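Local atomic coordinates of putative dioxygenase (Nostoc punctiforme, PDB entry 2PEB), a protein that binds a zinc ion through three histidines and is probably an oxidoreductase of the Dopa 4,5-dioxygenase family, its substrate not established. Residues F12-Y17 with Y57-L62; F37-G42 with D67-W72; P51-M56 with L106-E111. All blocks are in the same frame, centred on the assembly; numbering follows the deposited sequence. Where two conformers were deposited one is given.

Strand 55-61 is shared by contacts 1 and 3 and is the sheet neighbour of strand 40-45 in contact 2. In contact 1 it pairs with strand 11-18, which brings His13 and His15 to the zinc ion; His85 adds a third histidine. Contact 2 lies about 8 Å from contact 1 between centres, and strand 40-45 is hydrogen-bonded to strand 55-61, Gln40 N to Ala60 O at 2.8 Å. Contact 3, about 14 Å from contact 1 between centres, is bound to it through Tyr17 OH and His52 ND1, 2.7 Å apart, near the metal site. Contacts 2 and 3 do not touch, their centres about 21 Å apart; the helix of contact 2 also touches the second subunit.

Contact 1 (F12-Y17 with Y57-L62); sequences FHAHVY and YQVAFL. With ZN (zinc ion), chain C.
Gln58 lays its carboxamide over one face of the His13 imidazole, with CD 3.4 Å above the ring plane and displaced toward the rim. The amide and ring planes differ by 31°, and OE1 comes to 3.3 Å from His13 CE1. Gln58 CG, anti to the backbone N (chi1 165°), also stands over that ring in a CH-pi contact. The Gln58 side chain lies beside that of His15, pointing the same way, with the His15 ring turned 86° from the amide. ND1 of His13 binds the zinc ion at 2.1 Å and NE2 of His15 at 1.9 Å; His85 is the third histidine ligand. Ala60 CB closes on His13 CD2.

The other face of the sheet is largely apolar and aromatic. Val16 CB sits 3.5 Å above the Tyr57 ring, toward its rim, and Tyr57 OH bonds to Ala26 O. The Phe12 and Phe61 rings are nearly parallel but slid apart, so that CB of Phe12, rather than its ring, makes the closest approach, 3.4 Å to Phe61 CE2. Six backbone hydrogen bonds join the antiparallel strands through Phe12-Phe61, Ala14-Val59 and Val16-Tyr57. His13 and His15, two of the three zinc-binding histidines, fall on the non-hydrogen-bonded pairs, opposite Ala60 and Gln58. Gln58 is a second-shell residue packed against both ligands without hydrogen-bonding either; its OE1, near both CE1 atoms, might slightly polarise the rings.

Contact 2 (F37-G42 with D67-W72); sequences FEVQLG and DKVVPW
Phe37, the first residue to leave helical geometry after helix 23-36, reaches across to helix 66-76, and its side chain carries most of the contact. CB starts it off 3.6 Å from Val69 CG2, the methyl that also meets CG and CD2. CG, anti to the carbonyl carbon (chi1 -51°), lies beside this methyl. On one face, Val69 N lies above the ring centre and Lys68 C nearer the rim; Val69 CA makes a CH-pi contact 4.3 Å from the centroid. CD1 and CE1 rest on Lys68 CB, each 3.7 Å away. At the far end CZ meets Trp72 CB at 3.5 Å, while Phe37 CE2 stands 3.5 Å above the Trp72 indole plane, toward its rim. This is a T-shaped stack, the Phe37 edge toward the face of the five-membered ring with planes at 69°. Val39 adds a smaller touch, CG1 to Val69 CG2 at 3.9 Å. Leu33 of helix 23-36 packs on both Val69 and Trp72, and Phe61 on Val69. No hydrogen bond joins the segments. With strands ordered 40-45, 55-61, 11-18, 82-87, the beta-alpha-beta-beta-alpha-beta succession is the ferredoxin-like alpha+beta arrangement, and the contact joins the end of its first helix to its second.

Contact 3 (P51-M56 with L106-E111); sequences PHPKGM and LALNIE
Two loops meet beside the metal-site face of the sheet, one leading into strand 55-61 and the other into the N-terminus of helix 110-115. Their polar link is a backbone hydrogen bond from Asn109 N to Pro51 O, 2.7 Å long and nearly straight at 170°; the N-H comes in the carbonyl plane, on a lone pair. The same oxygen takes a CA-H...O contact from Leu108 CA at 3.4 Å. Pro51 CB in turn approaches Asn109 O, also at 3.4 Å. Farther along, the Pro53 ring leans on the other loop: CG touches both Ala107 O, 3.5 Å away, and Leu106 CB at 3.7 Å. Leu106 also packs on Tyr17, which is hydrogen-bonded to His52, so strand 11-18 backs both loops. Between Pro51 and Pro53, His52 keeps its ring near His15, and its NE2 hydrogen-bonds an unidentified molecule, probably from the crystallisation liquor. Asn109, at the N-cap, accepts a hydrogen bond from Phe112 N on OD1. The result is a Pro-His-Pro loop held by the backbone N of the N-cap residue, at the margin of what appears to be the metal-centre pocket.

Contact 1 (F12-Y17 with Y57-L62)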
loop_
_atom_site.group_PDB
_atom_site.type_symbol
_atom_site.label_atom_id
_atom_site.label_comp_id
_atom_site.label_asym_id
_atom_site.label_seq_id
_atom_site.Cartn_x
_atom_site.Cartn_y
_atom_site.Cartn_z
ATOM N N PHE A 12 -10.048 7.384 3.791
ATOM C CA PHE A 12 -9.614 6.364 2.848
ATOM C C PHE A 12 -10.714 5.415 2.466
ATOM O O PHE A 12 -11.672 5.200 3.224
ATOM C CB PHE A 12 -8.442 5.521 3.388
ATOM C CG PHE A 12 -7.244 6.327 3.717
ATOM C CD1 PHE A 12 -7.108 6.891 4.973
ATOM C CD2 PHE A 12 -6.226 6.495 2.790
ATOM C CE1 PHE A 12 -5.995 7.657 5.301
ATOM C CE2 PHE A 12 -5.106 7.280 3.102
ATOM C CZ PHE A 12 -4.988 7.842 4.380
ATOM N N HIS A 13 -10.593 4.875 1.261
ATOM C CA HIS A 13 -11.337 3.689 0.843
ATOM C C HIS A 13 -10.420 2.549 0.611
ATOM O O HIS A 13 -9.360 2.719 0.039
ATOM C CB HIS A 13 -11.988 3.937 -0.499
ATOM C CG HIS A 13 -13.211 4.774 -0.450
ATOM N ND1 HIS A 13 -13.955 5.039 -1.580
ATOM C CD2 HIS A 13 -13.846 5.378 0.581
ATOM C CE1 HIS A 13 -14.989 5.794 -1.240
ATOM N NE2 HIS A 13 -14.962 5.994 0.068
ATOM N N ALA A 14 -10.817 1.375 1.046
ATOM C CA ALA A 14 -10.339 0.102 0.499
ATOM C C ALA A 14 -11.399 -0.504 -0.437
ATOM O O ALA A 14 -12.574 -0.548 -0.112
ATOM C CB ALA A 14 -10.011 -0.820 1.596
ATOM N N HIS A 15 -10.968 -0.896 -1.631
ATOM C CA HIS A 15 -11.773 -1.653 -2.606
ATOM C C HIS A 15 -11.197 -3.077 -2.635
ATOM O O HIS A 15 -10.034 -3.290 -2.998
ATOM C CB HIS A 15 -11.809 -0.952 -3.978
ATOM C CG HIS A 15 -12.514 0.385 -3.928
ATOM N ND1 HIS A 15 -13.873 0.498 -4.161
ATOM C CD2 HIS A 15 -12.080 1.640 -3.657
ATOM C CE1 HIS A 15 -14.252 1.745 -4.001
ATOM N NE2 HIS A 15 -13.183 2.473 -3.752
ATOM N N VAL A 16 -11.992 -4.030 -2.163
ATOM C CA VAL A 16 -11.587 -5.426 -2.061
ATOM C C VAL A 16 -12.193 -6.142 -3.235
ATOM O O VAL A 16 -13.433 -6.276 -3.347
ATOM C CB VAL A 16 -12.057 -6.044 -0.724
ATOM C CG1 VAL A 16 -11.602 -7.493 -0.623
ATOM C CG2 VAL A 16 -11.556 -5.236 0.491
ATOM N N TYR A 17 -11.336 -6.538 -4.174
ATOM C CA TYR A 17 -11.746 -7.214 -5.376
ATOM C C TYR A 17 -11.895 -8.718 -5.165
ATOM O O TYR A 17 -11.187 -9.337 -4.353
ATOM C CB TYR A 17 -10.781 -6.899 -6.530
ATOM C CG TYR A 17 -10.725 -5.420 -6.793
ATOM C CD1 TYR A 17 -11.658 -4.826 -7.620
ATOM C CD2 TYR A 17 -9.759 -4.591 -6.187
ATOM C CE1 TYR A 17 -11.666 -3.457 -7.832
ATOM C CE2 TYR A 17 -9.742 -3.202 -6.424
ATOM C CZ TYR A 17 -10.708 -2.653 -7.262
ATOM O OH TYR A 17 -10.774 -1.309 -7.501
ATOM N N TYR A 57 -16.167 -4.823 -3.151
ATOM C CA TYR A 57 -16.909 -4.044 -2.177
ATOM C C TYR A 57 -16.019 -2.945 -1.608
ATOM O O TYR A 57 -14.790 -3.041 -1.636
ATOM C CB TYR A 57 -17.548 -4.929 -1.090
ATOM C CG TYR A 57 -16.565 -5.673 -0.242
ATOM C CD1 TYR A 57 -15.862 -5.021 0.759
ATOM C CD2 TYR A 57 -16.341 -7.024 -0.436
ATOM C CE1 TYR A 57 -14.932 -5.693 1.542
ATOM C CE2 TYR A 57 -15.425 -7.727 0.371
ATOM C CZ TYR A 57 -14.729 -7.050 1.335
ATOM O OH TYR A 57 -13.853 -7.715 2.147
ATOM N N GLN A 58 -16.666 -1.886 -1.134
ATOM C CA GLN A 58 -15.984 -0.700 -0.633
ATOM C C GLN A 58 -15.986 -0.732 0.888
ATOM O O GLN A 58 -16.956 -1.156 1.511
ATOM C CB GLN A 58 -16.718 0.555 -1.130
ATOM C CG GLN A 58 -16.349 1.835 -0.426
ATOM C CD GLN A 58 -17.018 3.064 -1.024
ATOM O OE1 GLN A 58 -16.935 3.319 -2.240
ATOM N NE2 GLN A 58 -17.657 3.846 -0.169
ATOM N N VAL A 59 -14.887 -0.278 1.459
ATOM C CA VAL A 59 -14.756 -0.074 2.879
ATOM C C VAL A 59 -14.210 1.348 3.055
ATOM O O VAL A 59 -13.107 1.623 2.563
ATOM C CB VAL A 59 -13.703 -1.034 3.468
ATOM C CG1 VAL A 59 -13.699 -0.981 5.006
ATOM C CG2 VAL A 59 -13.949 -2.474 2.993
ATOM N N ALA A 60 -14.936 2.223 3.735
ATOM C CA ALA A 60 -14.525 3.600 4.041
ATOM C C ALA A 60 -14.119 3.741 5.491
ATOM O O ALA A 60 -14.747 3.181 6.364
ATOM C CB ALA A 60 -15.642 4.629 3.718
ATOM N N PHE A 61 -13.103 4.572 5.746
ATOM C CA PHE A 61 -12.695 4.890 7.106
ATOM C C PHE A 61 -12.033 6.248 7.175
ATOM O O PHE A 61 -11.473 6.747 6.182
ATOM C CB PHE A 61 -11.782 3.835 7.702
ATOM C CG PHE A 61 -10.681 3.378 6.796
ATOM C CD1 PHE A 61 -10.918 2.373 5.835
ATOM C CD2 PHE A 61 -9.408 3.863 6.902
ATOM C CE1 PHE A 61 -9.931 1.934 4.996
ATOM C CE2 PHE A 61 -8.380 3.373 6.043
ATOM C CZ PHE A 61 -8.649 2.424 5.113
ATOM N N LEU A 62 -12.093 6.826 8.358
ATOM C CA LEU A 62 -11.370 8.074 8.663
ATOM C C LEU A 62 -9.863 7.821 8.779
ATOM O O LEU A 62 -9.443 6.690 8.940
ATOM C CB LEU A 62 -11.887 8.703 9.946
ATOM C CG LEU A 62 -13.309 9.279 9.854
ATOM C CD1 LEU A 62 -13.780 9.719 11.221
ATOM C CD2 LEU A 62 -13.342 10.458 8.847
HETATM ZN ZN ZN C . -13.249 4.323 -3.395
#

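Contact 2 (F37-G42 with D67-W72)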
loop_
_atom_site.group_PDB
_atom_site.type_symbol
_atom_site.label_atom_id
_atom_site.label_comp_id
_atom_site.label_asym_id
_atom_site.label_seq_id
_atom_site.Cartn_x
_atom_site.Cartn_y
_atom_site.Cartn_z
ATOM N N PHE A 37 -12.866 -2.745 13.204
ATOM C CA PHE A 37 -12.439 -1.381 12.944
ATOM C C PHE A 37 -13.631 -0.461 12.758
ATOM O O PHE A 37 -14.782 -0.909 12.640
ATOM C CB PHE A 37 -11.502 -1.332 11.738
ATOM C CG PHE A 37 -10.366 -2.315 11.840
ATOM C CD1 PHE A 37 -9.422 -2.213 12.840
ATOM C CD2 PHE A 37 -10.303 -3.405 10.969
ATOM C CE1 PHE A 37 -8.374 -3.176 12.930
ATOM C CE2 PHE A 37 -9.283 -4.360 11.053
ATOM C CZ PHE A 37 -8.341 -4.261 12.069
ATOM N N GLU A 38 -13.343 0.841 12.818
ATOM C CA GLU A 38 -14.352 1.859 12.578
ATOM C C GLU A 38 -14.409 2.114 11.097
ATOM O O GLU A 38 -13.601 2.858 10.521
ATOM C CB GLU A 38 -14.046 3.111 13.363
ATOM C CG GLU A 38 -14.001 2.846 14.855
ATOM C CD GLU A 38 -13.600 4.064 15.693
ATOM O OE1 GLU A 38 -13.381 5.172 15.153
ATOM O OE2 GLU A 38 -13.520 3.900 16.921
ATOM N N VAL A 39 -15.314 1.412 10.443
ATOM C CA VAL A 39 -15.434 1.457 8.994
ATOM C C VAL A 39 -16.899 1.543 8.566
ATOM O O VAL A 39 -17.801 1.295 9.344
ATOM C CB VAL A 39 -14.839 0.209 8.300
ATOM C CG1 VAL A 39 -13.322 0.100 8.520
ATOM C CG2 VAL A 39 -15.590 -1.056 8.751
ATOM N N GLN A 40 -17.107 2.024 7.354
ATOM C CA GLN A 40 -18.413 2.056 6.702
ATOM C C GLN A 40 -18.302 1.095 5.532
ATOM O O GLN A 40 -17.498 1.317 4.640
ATOM C CB GLN A 40 -18.737 3.482 6.199
ATOM C CG GLN A 40 -18.403 4.632 7.175
ATOM C CD GLN A 40 -17.601 5.808 6.535
ATOM O OE1 GLN A 40 -16.446 6.057 6.906
ATOM N NE2 GLN A 40 -18.220 6.530 5.596
ATOM N N LEU A 41 -19.083 0.024 5.543
ATOM C CA LEU A 41 -19.030 -0.971 4.527
ATOM C C LEU A 41 -20.074 -0.656 3.488
ATOM O O LEU A 41 -21.246 -0.529 3.815
ATOM C CB LEU A 41 -19.294 -2.343 5.130
ATOM C CG LEU A 41 -18.259 -2.839 6.129
ATOM C CD1 LEU A 41 -18.656 -4.198 6.691
ATOM C CD2 LEU A 41 -16.868 -2.918 5.460
ATOM N N GLY A 42 -19.631 -0.526 2.242
ATOM C CA GLY A 42 -20.524 -0.241 1.139
ATOM C C GLY A 42 -21.075 -1.501 0.522
ATOM O O GLY A 42 -20.842 -2.627 0.990
ATOM N N ASP A 67 -3.824 3.074 10.165
ATOM C CA ASP A 67 -2.790 2.181 10.734
ATOM C C ASP A 67 -3.397 0.974 11.481
ATOM O O ASP A 67 -2.667 0.146 12.079
ATOM C CB ASP A 67 -1.784 2.960 11.579
ATOM C CG ASP A 67 -2.350 3.446 12.870
ATOM O OD1 ASP A 67 -3.515 3.115 13.214
ATOM O OD2 ASP A 67 -1.592 4.157 13.550
ATOM N N LYS A 68 -4.721 0.861 11.442
ATOM C CA LYS A 68 -5.394 -0.315 11.933
ATOM C C LYS A 68 -5.856 -1.185 10.794
ATOM O O LYS A 68 -5.473 -2.351 10.709
ATOM C CB LYS A 68 -6.554 0.067 12.862
ATOM C CG LYS A 68 -6.053 0.943 14.030
ATOM C CD LYS A 68 -7.186 1.524 14.864
ATOM C CE LYS A 68 -6.654 2.406 16.004
ATOM N NZ LYS A 68 -5.305 1.959 16.465
ATOM N N VAL A 69 -6.695 -0.632 9.909
ATOM C CA VAL A 69 -7.232 -1.349 8.782
ATOM C C VAL A 69 -6.188 -1.887 7.797
ATOM O O VAL A 69 -6.201 -3.046 7.424
ATOM C CB VAL A 69 -8.296 -0.492 8.051
ATOM C CG1 VAL A 69 -8.731 -1.196 6.764
ATOM C CG2 VAL A 69 -9.513 -0.240 8.975
ATOM N N VAL A 70 -5.231 -1.067 7.434
ATOM C CA VAL A 70 -4.341 -1.396 6.341
ATOM C C VAL A 70 -3.308 -2.475 6.769
ATOM O O VAL A 70 -3.198 -3.526 6.133
ATOM C CB VAL A 70 -3.692 -0.155 5.721
ATOM C CG1 VAL A 70 -2.663 -0.579 4.644
ATOM C CG2 VAL A 70 -4.801 0.747 5.069
ATOM N N PRO A 71 -2.666 -2.292 7.938
ATOM C CA PRO A 71 -1.835 -3.430 8.431
ATOM C C PRO A 71 -2.597 -4.737 8.644
ATOM O O PRO A 71 -2.065 -5.816 8.344
ATOM C CB PRO A 71 -1.201 -2.874 9.690
ATOM C CG PRO A 71 -1.229 -1.376 9.523
ATOM C CD PRO A 71 -2.558 -1.126 8.828
ATOM N N TRP A 72 -3.856 -4.658 9.088
ATOM C CA TRP A 72 -4.659 -5.855 9.192
ATOM C C TRP A 72 -4.853 -6.549 7.865
ATOM O O TRP A 72 -4.689 -7.769 7.776
ATOM C CB TRP A 72 -5.988 -5.600 9.883
ATOM C CG TRP A 72 -6.724 -6.830 10.263
ATOM C CD1 TRP A 72 -6.599 -7.557 11.420
ATOM C CD2 TRP A 72 -7.740 -7.494 9.481
ATOM N NE1 TRP A 72 -7.475 -8.624 11.394
ATOM C CE2 TRP A 72 -8.185 -8.609 10.215
ATOM C CE3 TRP A 72 -8.325 -7.240 8.224
ATOM C CZ2 TRP A 72 -9.150 -9.476 9.728
ATOM C CZ3 TRP A 72 -9.308 -8.116 7.750
ATOM C CH2 TRP A 72 -9.709 -9.207 8.505
#

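Contact 3 (P51-M56 with L106-E111)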
loop_
_atom_site.group_PDB
_atom_site.type_symbol
_atom_site.label_atom_id
_atom_site.label_comp_id
_atom_site.label_asym_id
_atom_site.label_seq_id
_atom_site.Cartn_x
_atom_site.Cartn_y
_atom_site.Cartn_z
ATOM N N PRO A 51 -15.121 2.616 -12.317
ATOM C CA PRO A 51 -13.721 2.426 -12.668
ATOM C C PRO A 51 -13.217 0.988 -12.498
ATOM O O PRO A 51 -12.125 0.668 -12.985
ATOM C CB PRO A 51 -13.000 3.337 -11.677
ATOM C CG PRO A 51 -13.834 3.309 -10.503
ATOM C CD PRO A 51 -15.250 3.294 -11.018
ATOM N N HIS A 52 -13.998 0.146 -11.817
ATOM C CA HIS A 52 -13.521 -1.158 -11.283
ATOM C C HIS A 52 -13.608 -2.288 -12.278
ATOM O O HIS A 52 -14.674 -2.505 -12.889
ATOM C CB HIS A 52 -14.301 -1.535 -10.043
ATOM C CG HIS A 52 -14.223 -0.482 -9.005
ATOM N ND1 HIS A 52 -13.064 -0.221 -8.301
ATOM C CD2 HIS A 52 -15.128 0.437 -8.606
ATOM C CE1 HIS A 52 -13.271 0.811 -7.501
ATOM N NE2 HIS A 52 -14.513 1.225 -7.668
ATOM N N PRO A 53 -12.488 -3.027 -12.452
ATOM C CA PRO A 53 -12.477 -4.064 -13.468
ATOM C C PRO A 53 -12.870 -5.465 -13.030
ATOM O O PRO A 53 -12.729 -6.411 -13.810
ATOM C CB PRO A 53 -11.007 -4.067 -13.896
ATOM C CG PRO A 53 -10.303 -3.836 -12.712
ATOM C CD PRO A 53 -11.140 -2.908 -11.853
ATOM N N LYS A 54 -13.372 -5.571 -11.798
ATOM C CA LYS A 54 -13.685 -6.833 -11.180
ATOM C C LYS A 54 -14.732 -6.535 -10.096
ATOM O O LYS A 54 -14.815 -5.419 -9.625
ATOM C CB LYS A 54 -12.389 -7.415 -10.586
ATOM C CG LYS A 54 -12.467 -8.853 -10.194
ATOM C CD LYS A 54 -11.104 -9.409 -9.733
ATOM C CE LYS A 54 -10.166 -9.745 -10.894
ATOM N NZ LYS A 54 -9.091 -10.709 -10.481
ATOM N N GLY A 55 -15.531 -7.511 -9.736
ATOM C CA GLY A 55 -16.386 -7.354 -8.585
ATOM C C GLY A 55 -15.599 -6.899 -7.357
ATOM O O GLY A 55 -14.415 -7.229 -7.188
HETATM N N MSE A 56 -16.262 -6.109 -6.521
HETATM C CA MSE A 56 -15.621 -5.546 -5.329
HETATM C C MSE A 56 -16.643 -5.104 -4.344
HETATM O O MSE A 56 -17.840 -5.094 -4.646
HETATM C CB MSE A 56 -14.629 -4.376 -5.622
HETATM C CG MSE A 56 -15.253 -3.133 -6.286
HETATM SE SE MSE A 56 -15.972 -1.938 -4.974
HETATM C CE MSE A 56 -17.115 -0.808 -6.075
ATOM N N LEU A 106 -4.812 -4.150 -10.241
ATOM C CA LEU A 106 -5.689 -4.214 -11.384
ATOM C C LEU A 106 -5.679 -2.901 -12.130
ATOM O O LEU A 106 -5.240 -1.869 -11.615
ATOM C CB LEU A 106 -7.101 -4.568 -10.925
ATOM C CG LEU A 106 -7.207 -5.811 -10.047
ATOM C CD1 LEU A 106 -8.648 -6.003 -9.530
ATOM C CD2 LEU A 106 -6.741 -7.055 -10.765
ATOM N N ALA A 107 -6.171 -2.954 -13.358
ATOM C CA ALA A 107 -6.198 -1.792 -14.225
ATOM C C ALA A 107 -7.554 -1.096 -14.104
ATOM O O ALA A 107 -8.558 -1.559 -14.637
ATOM C CB ALA A 107 -5.920 -2.186 -15.668
ATOM N N LEU A 108 -7.554 0.059 -13.449
ATOM C CA LEU A 108 -8.759 0.849 -13.230
ATOM C C LEU A 108 -9.101 1.688 -14.464
ATOM O O LEU A 108 -8.197 2.146 -15.175
ATOM C CB LEU A 108 -8.553 1.785 -12.038
ATOM C CG LEU A 108 -7.976 1.156 -10.755
ATOM C CD1 LEU A 108 -7.743 2.236 -9.743
ATOM C CD2 LEU A 108 -8.916 0.089 -10.192
ATOM N N ASN A 109 -10.398 1.902 -14.697
ATOM C CA ASN A 109 -10.834 2.831 -15.706
ATOM C C ASN A 109 -10.820 4.256 -15.101
ATOM O O ASN A 109 -11.778 4.726 -14.483
ATOM C CB ASN A 109 -12.178 2.456 -16.316
ATOM C CG ASN A 109 -12.624 3.437 -17.363
ATOM O OD1 ASN A 109 -11.976 4.460 -17.590
ATOM N ND2 ASN A 109 -13.756 3.144 -18.014
ATOM N N ILE A 110 -9.687 4.917 -15.266
ATOM C CA ILE A 110 -9.529 6.285 -14.795
ATOM C C ILE A 110 -10.312 7.294 -15.629
ATOM O O ILE A 110 -10.812 8.289 -15.106
ATOM C CB ILE A 110 -8.047 6.678 -14.732
ATOM C CG1 ILE A 110 -7.277 5.703 -13.829
ATOM C CG2 ILE A 110 -7.906 8.099 -14.206
ATOM C CD1 ILE A 110 -7.788 5.623 -12.396
ATOM N N GLU A 111 -10.422 7.053 -16.925
ATOM C CA GLU A 111 -11.189 7.930 -17.752
ATOM C C GLU A 111 -12.628 8.036 -17.284
ATOM O O GLU A 111 -13.264 9.089 -17.485
ATOM C CB GLU A 111 -11.130 7.487 -19.210
ATOM C CG GLU A 111 -11.618 8.547 -20.175
ATOM C CD GLU A 111 -10.822 9.845 -20.074
ATOM O OE1 GLU A 111 -9.630 9.787 -19.670
ATOM O OE2 GLU A 111 -11.392 10.906 -20.408
#